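Local coordinates for protein XRE family transcriptional regulator (Pseudomonas putida, PDB 6F8H) that acts as the antitoxin of a HigBA-type toxin-antitoxin pair, countering the toxin GraT, and probably binds DNA through a helix-turn-helix domain, at residues Leu21-Glu24 with Phe25-Met29. Numbering follows the deposited sequence.
Sequences LREE and FQKEM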
ATOM      1  N   LEU A  21     -12.959  -6.454  -7.227  1.00 26.21           N
ATOM      2  CA  LEU A  21     -13.657  -7.452  -6.424  1.00 25.39           C
ATOM      3  C   LEU A  21     -15.091  -7.592  -6.927  1.00 29.97           C
ATOM      4  O   LEU A  21     -15.590  -8.704  -7.132  1.00 27.16           O
ATOM      5  CB  LEU A  21     -13.640  -7.082  -4.927  1.00 20.63           C
ATOM      6  CG  LEU A  21     -14.312  -8.075  -3.979  1.00 25.28           C
ATOM      7  CD1 LEU A  21     -13.718  -9.467  -4.170  1.00 22.03           C
ATOM      8  CD2 LEU A  21     -14.143  -7.620  -2.523  1.00 27.91           C
ATOM      9  N   ARG A  22     -15.728  -6.455  -7.172  1.00 24.56           N
ATOM     10  CA  ARG A  22     -17.114  -6.439  -7.614  1.00 28.09           C
ATOM     11  C   ARG A  22     -17.306  -6.893  -9.071  1.00 27.72           C
ATOM     12  O   ARG A  22     -18.143  -7.754  -9.355  1.00 28.10           O
ATOM     13  CB  ARG A  22     -17.683  -5.029  -7.420  1.00 30.07           C
ATOM     14  CG  ARG A  22     -19.192  -4.944  -7.511  1.00 36.72           C
ATOM     15  CD  ARG A  22     -19.647  -3.481  -7.444  1.00 35.16           C
ATOM     16  NE  ARG A  22     -19.119  -2.713  -8.565  1.00 34.08           N
ATOM     17  CZ  ARG A  22     -18.182  -1.777  -8.455  1.00 34.17           C
ATOM     18  NH1 ARG A  22     -17.662  -1.505  -7.267  1.00 30.51           N
ATOM     19  NH2 ARG A  22     -17.753  -1.124  -9.533  1.00 28.39           N
ATOM     20  N   GLU A  23     -16.526  -6.329  -9.991  1.00 26.38           N
ATOM     21  CA  GLU A  23     -16.779  -6.545 -11.430  1.00 27.63           C
ATOM     22  C   GLU A  23     -16.278  -7.895 -11.926  1.00 32.88           C
ATOM     23  O   GLU A  23     -16.897  -8.490 -12.804  1.00 31.38           O
ATOM     24  CB  GLU A  23     -16.139  -5.448 -12.276  1.00 28.32           C
ATOM     25  CG  GLU A  23     -16.756  -4.083 -12.114  1.00 30.02           C
ATOM     26  CD  GLU A  23     -18.195  -4.025 -12.596  1.00 38.35           C
ATOM     27  OE1 GLU A  23     -18.582  -4.840 -13.466  1.00 40.83           O
ATOM     28  OE2 GLU A  23     -18.944  -3.157 -12.101  1.00 39.86           O
ATOM     29  N   GLU A  24     -15.163  -8.377 -11.374  1.00 26.98           N
ATOM     30  CA  GLU A  24     -14.550  -9.592 -11.883  1.00 31.99           C
ATOM     31  C   GLU A  24     -14.865 -10.818 -11.031  1.00 35.07           C
ATOM     32  O   GLU A  24     -15.070 -11.904 -11.562  1.00 36.78           O
ATOM     33  CB  GLU A  24     -13.035  -9.412 -11.999  1.00 35.85           C
ATOM     34  CG  GLU A  24     -12.635  -8.203 -12.836  1.00 31.93           C
ATOM     35  CD  GLU A  24     -11.235  -8.324 -13.404  1.00 46.22           C
ATOM     36  OE1 GLU A  24     -10.669  -9.435 -13.327  1.00 51.62           O
ATOM     37  OE2 GLU A  24     -10.696  -7.318 -13.932  1.00 47.29           O
ATOM     38  N   PHE A  25     -14.900 -10.656  -9.712  1.00 31.44           N
ATOM     39  CA  PHE A  25     -15.149 -11.799  -8.843  1.00 34.30           C
ATOM     40  C   PHE A  25     -16.618 -11.946  -8.496  1.00 37.65           C
ATOM     41  O   PHE A  25     -17.201 -13.001  -8.736  1.00 40.30           O
ATOM     42  CB  PHE A  25     -14.297 -11.698  -7.571  1.00 33.56           C
ATOM     43  CG  PHE A  25     -12.856 -11.928  -7.828  1.00 26.89           C
ATOM     44  CD1 PHE A  25     -12.045 -10.897  -8.252  1.00 25.57           C
ATOM     45  CD2 PHE A  25     -12.313 -13.201  -7.708  1.00 33.95           C
ATOM     46  CE1 PHE A  25     -10.700 -11.115  -8.526  1.00 29.74           C
ATOM     47  CE2 PHE A  25     -10.977 -13.429  -7.983  1.00 28.72           C
ATOM     48  CZ  PHE A  25     -10.165 -12.385  -8.397  1.00 26.02           C
ATOM     49  N   GLN A  26     -17.227 -10.888  -7.964  1.00 33.51           N
ATOM     50  CA  GLN A  26     -18.619 -10.962  -7.534  1.00 37.25           C
ATOM     51  C   GLN A  26     -19.620 -11.188  -8.665  1.00 41.71           C
ATOM     52  O   GLN A  26     -20.459 -12.098  -8.578  1.00 41.03           O
ATOM     53  CB  GLN A  26     -19.028  -9.699  -6.772  1.00 30.85           C
ATOM     54  CG  GLN A  26     -20.392  -9.870  -6.146  1.00 33.53           C
ATOM     55  CD  GLN A  26     -20.813  -8.691  -5.310  1.00 35.76           C
ATOM     56  OE1 GLN A  26     -20.401  -7.553  -5.559  1.00 33.43           O
ATOM     57  NE2 GLN A  26     -21.631  -8.955  -4.300  1.00 28.60           N
ATOM     58  N   LYS A  27     -19.545 -10.359  -9.705  1.00 41.09           N
ATOM     59  CA  LYS A  27     -20.535 -10.383 -10.793  1.00 45.22           C
ATOM     60  C   LYS A  27     -20.645 -11.775 -11.403  1.00 48.76           C
ATOM     61  O   LYS A  27     -21.725 -12.210 -11.796  1.00 52.90           O
ATOM     62  CB  LYS A  27     -20.176  -9.360 -11.875  1.00 46.28           C
ATOM     63  CG  LYS A  27     -20.959  -9.492 -13.186  1.00 47.55           C
ATOM     64  CD  LYS A  27     -20.296  -8.665 -14.300  1.00 50.10           C
ATOM     65  CE  LYS A  27     -21.067  -8.750 -15.622  1.00 44.39           C
ATOM     66  NZ  LYS A  27     -20.427  -9.678 -16.595  1.00 44.14           N
ATOM     67  N   GLU A  28     -19.517 -12.472 -11.448  1.00 45.39           N
ATOM     68  CA  GLU A  28     -19.464 -13.821 -11.966  1.00 51.14           C
ATOM     69  C   GLU A  28     -19.889 -14.874 -10.936  1.00 55.91           C
ATOM     70  O   GLU A  28     -20.923 -15.521 -11.107  1.00 59.85           O
ATOM     71  CB  GLU A  28     -18.055 -14.122 -12.462  1.00 52.92           C
ATOM     72  CG  GLU A  28     -17.788 -15.587 -12.641  1.00 61.42           C
ATOM     73  CD  GLU A  28     -16.319 -15.887 -12.850  1.00 65.53           C
ATOM     74  OE1 GLU A  28     -15.482 -14.973 -12.652  1.00 58.98           O
ATOM     75  OE2 GLU A  28     -16.013 -17.044 -13.212  1.00 67.00           O
ATOM     76  N   MET A  29     -19.101 -15.039  -9.871  1.00 50.57           N
ATOM     77  CA  MET A  29     -19.331 -16.100  -8.886  1.00 51.06           C
ATOM     78  C   MET A  29     -20.659 -15.960  -8.161  1.00 48.90           C
ATOM     79  O   MET A  29     -21.144 -16.917  -7.559  1.00 55.56           O
ATOM     80  CB  MET A  29     -18.204 -16.134  -7.861  1.00 45.79           C
ATOM     81  CG  MET A  29     -16.833 -16.106  -8.468  1.00 45.54           C
ATOM     82  SD  MET A  29     -15.574 -15.965  -7.189  1.00 52.14           S
ATOM     83  CE  MET A  29     -15.695 -17.582  -6.416  1.00 50.73           C
TER
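Q26 N donates to L21 O at 2.9 Å, nearly straight at 161°, and K27 N donates to R22 O at 3.0 Å, less straight. Both are i+5 to i bonds, so helix 17-29 widens here into a pi-type turn. L21 O also takes a weak second bond from F25 N, 3.3 Å long and bent to 131°, which makes it a bifurcated acceptor. The normal i+4 pattern is back by M29 N, bonded to F25 O.

Among the side chains, Q26 stretches out with CG anti to its backbone N (chi1 -171°), setting Q26 OE1 3.5 Å from R22 CG, against the aliphatic stem. Q26 NE2 hydrogen-bonds to F31 O. R22 NH2 makes a weak salt bridge to E23 OE2, while NH1 makes a salt bridge with E53 and a hydrogen bond to L51 O. On the inner side, L21 and F25 cross at about a right angle, with L21 CD1 4.1 Å from F25 CB. Both rest on L69, and the F25 ring meets W76.

At L21 O the i+5 bond is thus the stronger and straighter, the i+4 bond persisting only weakly, while side chains tie this first helix of the helix-turn-helix domain to helices 44-51, 59-69 and 73-99, and through R22 to E53.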